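Local coordinates for protein putative acetyltransferase (Clostridium difficile, PDB 3DSB) that probably transfers an acyl group, likely acetyl, from a donor such as acetyl-CoA to an acceptor substrate, at residues 12-17 / 48-53; 68-73 / 103-108; 86-91 / 123-128. All coordinates share one frame; numbering follows the deposited sequence.

Interaction 1: residues 12-17 / 48-53; sequences ARMDDL and LLLDER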
loop_
_atom_site.group_PDB
_atom_site.type_symbol
_atom_site.label_atom_id
_atom_site.label_comp_id
_atom_site.label_asym_id
_atom_site.label_seq_id
_atom_site.Cartn_x
_atom_site.Cartn_y
_atom_site.Cartn_z
ATOM N N ALA A 12 12.455 -2.707 15.400
ATOM C CA ALA A 12 11.787 -3.243 16.577
ATOM C C ALA A 12 12.074 -4.734 16.756
ATOM O O ALA A 12 12.500 -5.404 15.817
ATOM C CB ALA A 12 10.264 -2.979 16.486
ATOM N N ARG A 13 11.832 -5.199 17.974
ATOM C CA ARG A 13 11.949 -6.608 18.392
ATOM C C ARG A 13 10.643 -7.048 19.049
ATOM O O ARG A 13 9.828 -6.190 19.431
ATOM C CB ARG A 13 13.121 -6.758 19.403
ATOM C CG ARG A 13 14.463 -6.239 18.891
ATOM C CD ARG A 13 15.602 -6.633 19.802
ATOM N NE ARG A 13 15.713 -5.813 21.007
ATOM C CZ ARG A 13 16.723 -4.968 21.283
ATOM N NH1 ARG A 13 17.721 -4.762 20.429
ATOM N NH2 ARG A 13 16.722 -4.310 22.430
HETATM N N MSE A 14 10.436 -8.358 19.212
HETATM C CA MSE A 14 9.208 -8.859 19.847
HETATM C C MSE A 14 8.984 -8.286 21.248
HETATM O O MSE A 14 7.840 -8.053 21.643
HETATM C CB MSE A 14 9.158 -10.399 19.857
HETATM C CG MSE A 14 7.853 -10.986 20.410
HETATM SE SE MSE A 14 6.234 -10.382 19.454
HETATM C CE MSE A 14 6.767 -10.945 17.698
ATOM N N ASP A 15 10.065 -8.046 22.007
ATOM C CA ASP A 15 9.932 -7.414 23.330
ATOM C C ASP A 15 9.337 -6.012 23.336
ATOM O O ASP A 15 8.910 -5.526 24.373
ATOM C CB ASP A 15 11.290 -7.366 24.040
ATOM C CG ASP A 15 11.568 -8.628 24.824
ATOM O OD1 ASP A 15 12.508 -8.606 25.650
ATOM O OD2 ASP A 15 10.826 -9.628 24.636
ATOM N N ASP A 16 9.338 -5.357 22.175
ATOM C CA ASP A 16 8.770 -4.021 22.060
ATOM C C ASP A 16 7.244 -4.038 21.854
ATOM O O ASP A 16 6.616 -2.965 21.798
ATOM C CB ASP A 16 9.368 -3.344 20.845
ATOM C CG ASP A 16 10.872 -3.139 20.937
ATOM O OD1 ASP A 16 11.385 -2.832 22.048
ATOM O OD2 ASP A 16 11.505 -3.229 19.865
ATOM N N LEU A 17 6.656 -5.223 21.751
ATOM C CA LEU A 17 5.219 -5.347 21.455
ATOM C C LEU A 17 4.346 -4.455 22.333
ATOM O O LEU A 17 3.503 -3.716 21.840
ATOM C CB LEU A 17 4.751 -6.814 21.584
ATOM C CG LEU A 17 3.225 -7.071 21.551
ATOM C CD1 LEU A 17 2.651 -6.711 20.178
ATOM C CD2 LEU A 17 2.858 -8.509 21.842
ATOM N N LEU A 48 2.830 -8.020 12.573
ATOM C CA LEU A 48 3.808 -7.251 11.833
ATOM C C LEU A 48 5.223 -7.527 12.365
ATOM O O LEU A 48 6.157 -7.723 11.584
ATOM C CB LEU A 48 3.417 -5.768 11.908
ATOM C CG LEU A 48 3.905 -4.787 10.850
ATOM C CD1 LEU A 48 3.087 -3.490 10.980
ATOM C CD2 LEU A 48 5.378 -4.513 11.024
ATOM N N LEU A 49 5.384 -7.555 13.694
ATOM C CA LEU A 49 6.721 -7.843 14.275
ATOM C C LEU A 49 7.273 -9.184 13.811
ATOM O O LEU A 49 8.505 -9.325 13.672
ATOM C CB LEU A 49 6.680 -7.759 15.800
ATOM C CG LEU A 49 6.526 -6.344 16.375
ATOM C CD1 LEU A 49 6.164 -6.441 17.850
ATOM C CD2 LEU A 49 7.792 -5.521 16.220
ATOM N N LEU A 50 6.365 -10.143 13.578
ATOM C CA LEU A 50 6.757 -11.506 13.235
ATOM C C LEU A 50 7.058 -11.674 11.759
ATOM O O LEU A 50 7.633 -12.707 11.365
ATOM C CB LEU A 50 5.657 -12.498 13.628
ATOM C CG LEU A 50 5.562 -12.825 15.109
ATOM C CD1 LEU A 50 4.245 -13.542 15.403
ATOM C CD2 LEU A 50 6.787 -13.691 15.522
ATOM N N ASP A 51 6.687 -10.695 10.929
ATOM C CA ASP A 51 6.796 -10.862 9.487
ATOM C C ASP A 51 7.276 -9.616 8.799
ATOM O O ASP A 51 6.497 -8.732 8.492
ATOM C CB ASP A 51 5.464 -11.331 8.916
ATOM C CG ASP A 51 5.553 -11.694 7.467
ATOM O OD1 ASP A 51 6.681 -11.699 6.896
ATOM O OD2 ASP A 51 4.464 -11.974 6.896
ATOM N N GLU A 52 8.578 -9.575 8.552
ATOM C CA GLU A 52 9.265 -8.453 7.918
ATOM C C GLU A 52 8.730 -8.154 6.504
ATOM O O GLU A 52 8.934 -7.055 5.955
ATOM C CB GLU A 52 10.769 -8.778 7.869
ATOM C CG GLU A 52 11.100 -10.212 7.306
ATOM C CD GLU A 52 10.502 -11.444 8.110
ATOM O OE1 GLU A 52 10.544 -11.526 9.394
ATOM O OE2 GLU A 52 9.989 -12.368 7.408
ATOM N N ARG A 53 8.066 -9.140 5.899
ATOM C CA ARG A 53 7.475 -8.939 4.600
ATOM C C ARG A 53 6.236 -8.062 4.665
ATOM O O ARG A 53 5.850 -7.476 3.644
ATOM C CB ARG A 53 7.162 -10.284 3.936
ATOM C CG ARG A 53 8.407 -11.142 3.751
ATOM C CD ARG A 53 8.019 -12.557 3.349
ATOM N NE ARG A 53 7.450 -13.328 4.459
ATOM C CZ ARG A 53 6.963 -14.567 4.336
ATOM N NH1 ARG A 53 6.938 -15.172 3.150
ATOM N NH2 ARG A 53 6.477 -15.202 5.395
HETATM O O HOH W 1 10.673 -8.139 15.000
#
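A small apolar surface contact joins the loop that leads from strand 7-11 into helix 17-32 to the C-terminal end of helix 38-50, with L49 at its centre. The branched end of L49 is set against the loop: CG lies anti to its own carbonyl carbon (chi1 -71°), and the two methyls reach different parts of 12-17. CD2 meets the lone methyl of A12, CB to CD2 3.6 Å. CD1 lies against the first residue of the next helix, 3.9 Å from L17 CA. M14 is a selenomethionine. Its CG is anti to the backbone N (chi1 -176°), and bends at the next two torsions carry the terminal methyl across L50; M14 CE sits 3.4 Å from L50 CG, tighter than usual for two carbons, and also touches L49 CB at 3.7 Å. A flexible unbranched chain suits this reach over a helix end. In the GNAT fold the helical pair after the first strand packs on a face of the sheet, here with L48 and L49 resting on Y57 of strand 56-62, and this contact draws the start of the first helix to the end of the second. The loop is shaped by D16, whose OD2 accepts from R13 N at 2.8 Å, the donor lying above the carboxylate plane, and also forms a salt bridge with R10. No direct hydrogen bond crosses between the segments, but a water donates to L49 O at 2.8 Å and weakly to A12 O. Beyond the helix, D51 OD1 accepts from R53 N, making an Asx turn, and from R53 NE in a salt bridge.

Interaction 2: residues 68-73 / 103-108; sequences AQIMYT and NYLFNY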
loop_
_atom_site.group_PDB
_atom_site.type_symbol
_atom_site.label_atom_id
_atom_site.label_comp_id
_atom_site.label_asym_id
_atom_site.label_seq_id
_atom_site.Cartn_x
_atom_site.Cartn_y
_atom_site.Cartn_z
ATOM N N ALA A 68 9.836 6.334 20.987
ATOM C CA ALA A 68 9.104 6.696 19.757
ATOM C C ALA A 68 9.159 5.581 18.771
ATOM O O ALA A 68 9.999 4.688 18.875
ATOM C CB ALA A 68 9.679 7.958 19.136
ATOM N N GLN A 69 8.222 5.616 17.819
ATOM C CA GLN A 69 8.181 4.572 16.759
ATOM C C GLN A 69 7.762 5.160 15.444
ATOM O O GLN A 69 7.034 6.165 15.400
ATOM C CB GLN A 69 7.215 3.445 17.117
ATOM C CG GLN A 69 5.747 3.872 17.207
ATOM C CD GLN A 69 4.939 3.441 15.950
ATOM O OE1 GLN A 69 4.583 2.262 15.796
ATOM N NE2 GLN A 69 4.618 4.399 15.090
ATOM N N ILE A 70 8.200 4.487 14.381
ATOM C CA ILE A 70 7.692 4.815 13.030
ATOM C C ILE A 70 7.490 3.486 12.306
ATOM O O ILE A 70 8.290 2.545 12.484
ATOM C CB ILE A 70 8.698 5.742 12.258
ATOM C CG1 ILE A 70 8.108 6.229 10.940
ATOM C CG2 ILE A 70 10.076 5.120 12.116
ATOM C CD1 ILE A 70 8.813 7.503 10.350
HETATM N N MSE A 71 6.413 3.385 11.524
HETATM C CA MSE A 71 6.048 2.142 10.840
HETATM C C MSE A 71 5.829 2.394 9.369
HETATM O O MSE A 71 5.252 3.432 9.007
HETATM C CB MSE A 71 4.770 1.529 11.417
HETATM C CG MSE A 71 4.551 0.104 10.973
HETATM SE SE MSE A 71 3.528 -0.081 9.300
HETATM C CE MSE A 71 1.745 -0.258 10.074
ATOM N N TYR A 72 6.343 1.507 8.526
ATOM C CA TYR A 72 6.027 1.565 7.088
ATOM C C TYR A 72 5.696 0.207 6.531
ATOM O O TYR A 72 6.147 -0.827 7.053
ATOM C CB TYR A 72 7.145 2.191 6.257
ATOM C CG TYR A 72 8.481 1.512 6.344
ATOM C CD1 TYR A 72 8.774 0.370 5.592
ATOM C CD2 TYR A 72 9.482 2.008 7.184
ATOM C CE1 TYR A 72 10.031 -0.260 5.667
ATOM C CE2 TYR A 72 10.721 1.425 7.247
ATOM C CZ TYR A 72 11.004 0.290 6.506
ATOM O OH TYR A 72 12.253 -0.271 6.568
ATOM N N THR A 73 4.914 0.233 5.453
ATOM C CA THR A 73 4.653 -0.970 4.673
ATOM C C THR A 73 5.197 -0.750 3.257
ATOM O O THR A 73 5.665 0.338 2.924
ATOM C CB THR A 73 3.146 -1.249 4.579
ATOM O OG1 THR A 73 2.499 -0.138 3.990
ATOM C CG2 THR A 73 2.498 -1.504 5.935
ATOM N N ASN A 103 11.240 14.322 13.521
ATOM C CA ASN A 103 12.048 14.506 12.332
ATOM C C ASN A 103 13.246 13.544 12.237
ATOM O O ASN A 103 13.605 13.155 11.110
ATOM C CB ASN A 103 12.529 15.954 12.186
ATOM C CG ASN A 103 11.436 16.896 11.843
ATOM O OD1 ASN A 103 10.325 16.489 11.491
ATOM N ND2 ASN A 103 11.745 18.185 11.878
ATOM N N TYR A 104 13.879 13.166 13.365
ATOM C CA TYR A 104 14.944 12.156 13.305
ATOM C C TYR A 104 14.398 10.867 12.678
ATOM O O TYR A 104 15.071 10.222 11.840
ATOM C CB TYR A 104 15.520 11.819 14.688
ATOM C CG TYR A 104 16.460 12.830 15.289
ATOM C CD1 TYR A 104 17.559 13.293 14.580
ATOM C CD2 TYR A 104 16.228 13.312 16.573
ATOM C CE1 TYR A 104 18.424 14.244 15.158
ATOM C CE2 TYR A 104 17.078 14.251 17.166
ATOM C CZ TYR A 104 18.158 14.715 16.444
ATOM O OH TYR A 104 18.991 15.663 17.040
ATOM N N LEU A 105 13.204 10.462 13.107
ATOM C CA LEU A 105 12.610 9.222 12.564
ATOM C C LEU A 105 12.263 9.385 11.103
ATOM O O LEU A 105 12.564 8.529 10.283
ATOM C CB LEU A 105 11.360 8.835 13.367
ATOM C CG LEU A 105 11.654 8.311 14.775
ATOM C CD1 LEU A 105 10.352 8.138 15.499
ATOM C CD2 LEU A 105 12.439 7.006 14.692
ATOM N N PHE A 106 11.615 10.495 10.768
ATOM C CA PHE A 106 11.183 10.686 9.385
ATOM C C PHE A 106 12.390 10.747 8.442
ATOM O O PHE A 106 12.391 10.164 7.345
ATOM C CB PHE A 106 10.366 11.972 9.329
ATOM C CG PHE A 106 9.139 11.840 8.538
ATOM C CD1 PHE A 106 7.926 11.486 9.134
ATOM C CD2 PHE A 106 9.185 12.075 7.179
ATOM C CE1 PHE A 106 6.740 11.326 8.345
ATOM C CE2 PHE A 106 8.049 11.945 6.400
ATOM C CZ PHE A 106 6.824 11.567 6.984
ATOM N N ASN A 107 13.429 11.464 8.870
ATOM C CA ASN A 107 14.633 11.576 8.052
ATOM C C ASN A 107 15.402 10.267 7.971
ATOM O O ASN A 107 16.060 9.976 6.956
ATOM C CB ASN A 107 15.483 12.757 8.525
ATOM C CG ASN A 107 14.906 14.085 8.072
ATOM O OD1 ASN A 107 14.381 14.179 6.969
ATOM N ND2 ASN A 107 14.962 15.101 8.932
ATOM N N TYR A 108 15.318 9.452 9.023
ATOM C CA TYR A 108 15.899 8.116 8.979
ATOM C C TYR A 108 15.260 7.278 7.866
ATOM O O TYR A 108 15.957 6.606 7.114
ATOM C CB TYR A 108 15.691 7.424 10.339
ATOM C CG TYR A 108 16.480 6.137 10.540
ATOM C CD1 TYR A 108 17.772 6.200 11.060
ATOM C CD2 TYR A 108 15.937 4.878 10.249
ATOM C CE1 TYR A 108 18.528 5.084 11.269
ATOM C CE2 TYR A 108 16.734 3.708 10.455
ATOM C CZ TYR A 108 18.017 3.843 10.973
ATOM O OH TYR A 108 18.847 2.727 11.208
#
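Strand 68-73 and helix 103-108 run in roughly the same direction, their axes 29° apart and 8.9 Å from each other at closest approach, with the α-carbons of I70 and L105 the nearest pair. L105 points its CB at the strand and holds CG anti to its carbonyl carbon (chi1 -72°), so that its methyls divide the work. CD1 drops onto the methyl of A68, CB to CD1 3.7 Å, while CD2 lies alongside I70 CG2 at 4.0 Å. I70 and L105 pass each other in opposite directions. This is the packing of a helix on one face of the central sheet in the GNAT fold: the lone methyl of A68 fits where L105 comes down, and branched I70 and L105 make up most of the remaining layer. I70 sends CG1 anti to the backbone N (chi1 -173°) and keeps its chain extended; its tip therefore slips under the helix backbone, CD1 reaching 3.9 Å from L105 O. The same methyl approaches the F106 ring obliquely, 4.3 Å from I70 CD1 to F106 CD1. F106 also meets I87 of the neighbouring strand. Q69 points away from the helix, and its amide is held by S89 OG and N24 ND2.

Interaction 3: residues 86-91 / 123-128; sequences WIQSVY and RLYVEK. With BET (trimethyl glycine), chain D; BET (trimethyl glycine), chain F.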
loop_
_atom_site.group_PDB
_atom_site.type_symbol
_atom_site.label_atom_id
_atom_site.label_comp_id
_atom_site.label_asym_id
_atom_site.label_seq_id
_atom_site.Cartn_x
_atom_site.Cartn_y
_atom_site.Cartn_z
ATOM N N TRP A 86 5.541 3.079 2.245
ATOM C CA TRP A 86 4.395 3.885 2.718
ATOM C C TRP A 86 4.506 4.040 4.230
ATOM O O TRP A 86 4.405 3.065 4.968
ATOM C CB TRP A 86 3.067 3.184 2.394
ATOM C CG TRP A 86 2.665 3.286 0.988
ATOM C CD1 TRP A 86 3.168 2.598 -0.083
ATOM C CD2 TRP A 86 1.731 4.250 0.446
ATOM N NE1 TRP A 86 2.532 3.005 -1.258
ATOM C CE2 TRP A 86 1.632 4.001 -0.953
ATOM C CE3 TRP A 86 0.873 5.196 1.022
ATOM C CZ2 TRP A 86 0.786 4.752 -1.791
ATOM C CZ3 TRP A 86 0.058 5.951 0.189
ATOM C CH2 TRP A 86 -0.001 5.709 -1.194
ATOM N N ILE A 87 4.710 5.272 4.694
ATOM C CA ILE A 87 4.786 5.528 6.154
ATOM C C ILE A 87 3.366 5.530 6.675
ATOM O O ILE A 87 2.538 6.340 6.207
ATOM C CB ILE A 87 5.486 6.883 6.454
ATOM C CG1 ILE A 87 6.935 6.832 5.954
ATOM C CG2 ILE A 87 5.401 7.222 7.951
ATOM C CD1 ILE A 87 7.647 8.174 6.005
ATOM N N GLN A 88 3.082 4.681 7.653
ATOM C CA GLN A 88 1.733 4.497 8.201
ATOM C C GLN A 88 1.522 5.126 9.561
ATOM O O GLN A 88 0.401 5.429 9.938
ATOM C CB GLN A 88 1.372 3.004 8.297
ATOM C CG GLN A 88 1.476 2.255 6.980
ATOM C CD GLN A 88 0.530 2.722 5.877
ATOM O OE1 GLN A 88 -0.333 3.592 6.094
ATOM N NE2 GLN A 88 0.703 2.144 4.669
ATOM N N SER A 89 2.601 5.350 10.315
ATOM C CA SER A 89 2.463 5.938 11.635
ATOM C C SER A 89 3.779 6.467 12.155
ATOM O O SER A 89 4.840 5.922 11.874
ATOM C CB SER A 89 1.972 4.881 12.623
ATOM O OG SER A 89 2.930 3.828 12.741
ATOM N N VAL A 90 3.677 7.523 12.946
ATOM C CA VAL A 90 4.807 8.042 13.729
ATOM C C VAL A 90 4.242 8.482 15.077
ATOM O O VAL A 90 3.219 9.159 15.136
ATOM C CB VAL A 90 5.483 9.270 13.061
ATOM C CG1 VAL A 90 6.758 9.663 13.819
ATOM C CG2 VAL A 90 5.772 9.076 11.556
ATOM N N TYR A 91 4.935 8.156 16.169
ATOM C CA TYR A 91 4.456 8.583 17.500
ATOM C C TYR A 91 5.682 8.788 18.391
ATOM O O TYR A 91 6.621 7.956 18.394
ATOM C CB TYR A 91 3.574 7.494 18.147
ATOM C CG TYR A 91 3.002 7.938 19.475
ATOM C CD1 TYR A 91 1.881 8.773 19.511
ATOM C CD2 TYR A 91 3.591 7.571 20.680
ATOM C CE1 TYR A 91 1.369 9.230 20.714
ATOM C CE2 TYR A 91 3.053 8.023 21.896
ATOM C CZ TYR A 91 1.938 8.838 21.901
ATOM O OH TYR A 91 1.419 9.280 23.128
ATOM N N ARG A 123 5.721 7.346 0.328
ATOM C CA ARG A 123 4.373 7.899 0.293
ATOM C C ARG A 123 3.656 7.788 1.615
ATOM O O ARG A 123 4.078 7.028 2.460
ATOM C CB ARG A 123 3.563 7.202 -0.801
ATOM C CG ARG A 123 4.042 7.587 -2.189
ATOM C CD ARG A 123 3.352 6.796 -3.293
ATOM N NE ARG A 123 3.679 7.431 -4.565
ATOM C CZ ARG A 123 3.309 6.949 -5.745
ATOM N NH1 ARG A 123 2.603 5.834 -5.797
ATOM N NH2 ARG A 123 3.671 7.596 -6.848
ATOM N N LEU A 124 2.580 8.557 1.782
ATOM C CA LEU A 124 1.687 8.323 2.908
ATOM C C LEU A 124 0.316 8.835 2.519
ATOM O O LEU A 124 0.180 9.656 1.576
ATOM C CB LEU A 124 2.195 8.947 4.223
ATOM C CG LEU A 124 2.377 10.468 4.276
ATOM C CD1 LEU A 124 1.053 11.227 4.438
ATOM C CD2 LEU A 124 3.342 10.856 5.417
ATOM N N TYR A 125 -0.713 8.394 3.240
ATOM C CA TYR A 125 -2.061 9.037 3.099
ATOM C C TYR A 125 -2.477 9.570 4.464
ATOM O O TYR A 125 -2.130 8.987 5.506
ATOM C CB TYR A 125 -3.134 8.101 2.444
ATOM C CG TYR A 125 -3.379 6.794 3.210
ATOM C CD1 TYR A 125 -4.322 6.751 4.254
ATOM C CD2 TYR A 125 -2.632 5.635 2.944
ATOM C CE1 TYR A 125 -4.529 5.585 5.020
ATOM C CE2 TYR A 125 -2.875 4.446 3.664
ATOM C CZ TYR A 125 -3.796 4.444 4.724
ATOM O OH TYR A 125 -4.031 3.314 5.524
ATOM N N VAL A 126 -3.223 10.673 4.450
ATOM C CA VAL A 126 -3.666 11.324 5.674
ATOM C C VAL A 126 -5.065 11.899 5.513
ATOM O O VAL A 126 -5.452 12.308 4.416
ATOM C CB VAL A 126 -2.639 12.427 6.080
ATOM C CG1 VAL A 126 -2.514 13.544 5.014
ATOM C CG2 VAL A 126 -2.946 13.006 7.472
ATOM N N GLU A 127 -5.829 11.915 6.595
ATOM C CA GLU A 127 -7.166 12.507 6.533
ATOM C C GLU A 127 -7.118 13.927 6.010
ATOM O O GLU A 127 -6.239 14.708 6.405
ATOM C CB GLU A 127 -7.796 12.555 7.937
ATOM C CG GLU A 127 -8.177 11.261 8.515
ATOM C CD GLU A 127 -8.735 11.392 9.954
ATOM O OE1 GLU A 127 -8.795 12.516 10.484
ATOM O OE2 GLU A 127 -9.075 10.350 10.542
ATOM N N LYS A 128 -8.106 14.295 5.193
ATOM C CA LYS A 128 -8.161 15.668 4.653
ATOM C C LYS A 128 -8.370 16.699 5.777
ATOM O O LYS A 128 -7.992 17.855 5.627
ATOM C CB LYS A 128 -9.288 15.830 3.614
ATOM C CG LYS A 128 -9.055 15.019 2.358
ATOM C CD LYS A 128 -10.160 15.247 1.339
ATOM C CE LYS A 128 -9.872 14.447 0.062
ATOM N NZ LYS A 128 -11.050 14.425 -0.860
HETATM N N BET D . 3.019 5.318 -9.836
HETATM C CA BET D . 3.784 4.032 -9.701
HETATM C C BET D . 3.649 2.953 -10.766
HETATM O O BET D . 3.509 1.725 -10.432
HETATM O OXT BET D . 3.824 3.335 -11.954
HETATM C C1 BET D . 2.078 5.381 -8.732
HETATM C C2 BET D . 3.869 6.515 -9.760
HETATM C C3 BET D . 2.263 5.412 -11.092
HETATM N N BET F . -7.293 3.131 8.226
HETATM C CA BET F . -6.745 1.779 8.513
HETATM C C BET F . -5.808 1.594 9.681
HETATM O O BET F . -4.682 0.909 9.636
HETATM O OXT BET F . -6.355 2.025 10.704
HETATM C C1 BET F . -8.735 3.106 7.942
HETATM C C2 BET F . -7.017 4.123 9.275
HETATM C C3 BET F . -6.640 3.495 6.976
HETATM O O HOH W 2 0.153 6.154 4.803
HETATM O O HOH W 3 -2.050 4.594 7.938
#
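R123 can be followed outward from the sheet in the β-α-β unit made by strand 82-92, helix 101-115 and strand 119-127, which supplies the chain's one parallel strand pair in the GNAT fold. Its CB lies over the six-membered ring of W86, 3.5 Å from the centroid and only 4° off the ring normal, a CH-π contact made over the face. CG is anti to the carbonyl carbon, and the extended chain runs past the ring so that R123 CD comes 3.6 Å from W86 CZ2. NE forms a salt bridge with E151 of the second subunit, and F84 makes a cation-π contact. The guanidinium, its plane 76° from the indole, meets a bound trimethyl glycine at its edge: R123 NH1 is 3.0 Å from methyl C1, an approach of like charges that E151 may partly offset. A long, flexible chain suits a residue that packs on a ring yet ends in a pocket.

Between 86-91 and 123-128 one backbone hydrogen bond forms, I87 N to R123 O at 2.9 Å; R123 also pairs with L85. Beyond it the strands splay, their axes 41° apart, as in GNAT relatives, where acetyl-CoA binds at this divergence; none is bound here. A classic bulge, Q88 and S89 both facing M71, lies on the other flank of strand 82-92. A water bridges the diverging strands, donating to I87 O and Q88 OE1 and accepting from Y125 N, while T73 OG1 holds Q88 NE2. W86 CZ3 reaches the Y125 ring edge. Y125 OH is hydrogen-bonded to E75 OE2 of the second subunit and stands 3.0 Å from methyl C3 of a second trimethyl glycine.

In the fold
From the N terminus, interaction 1 comes first: it closes the helical stretch between strand 7-11 and strand 56-62, and is complete before the other two begin. Interactions 2 and 3 cross, since strand 86-91 lies between the segments of interaction 2 and helix 103-108 between those of interaction 3. Interaction 2 sets the helix of the β-α-β unit on the sheet; interaction 3 pairs that unit's two strands where they begin to diverge. They share the sheet through neighbouring strands 65-77 and 82-92, where T73 O and W86 N, 2.8 Å apart, probably hydrogen-bond. Interaction 1 reaches interaction 2 by packing of L48 on M71, and all three touch the second subunit.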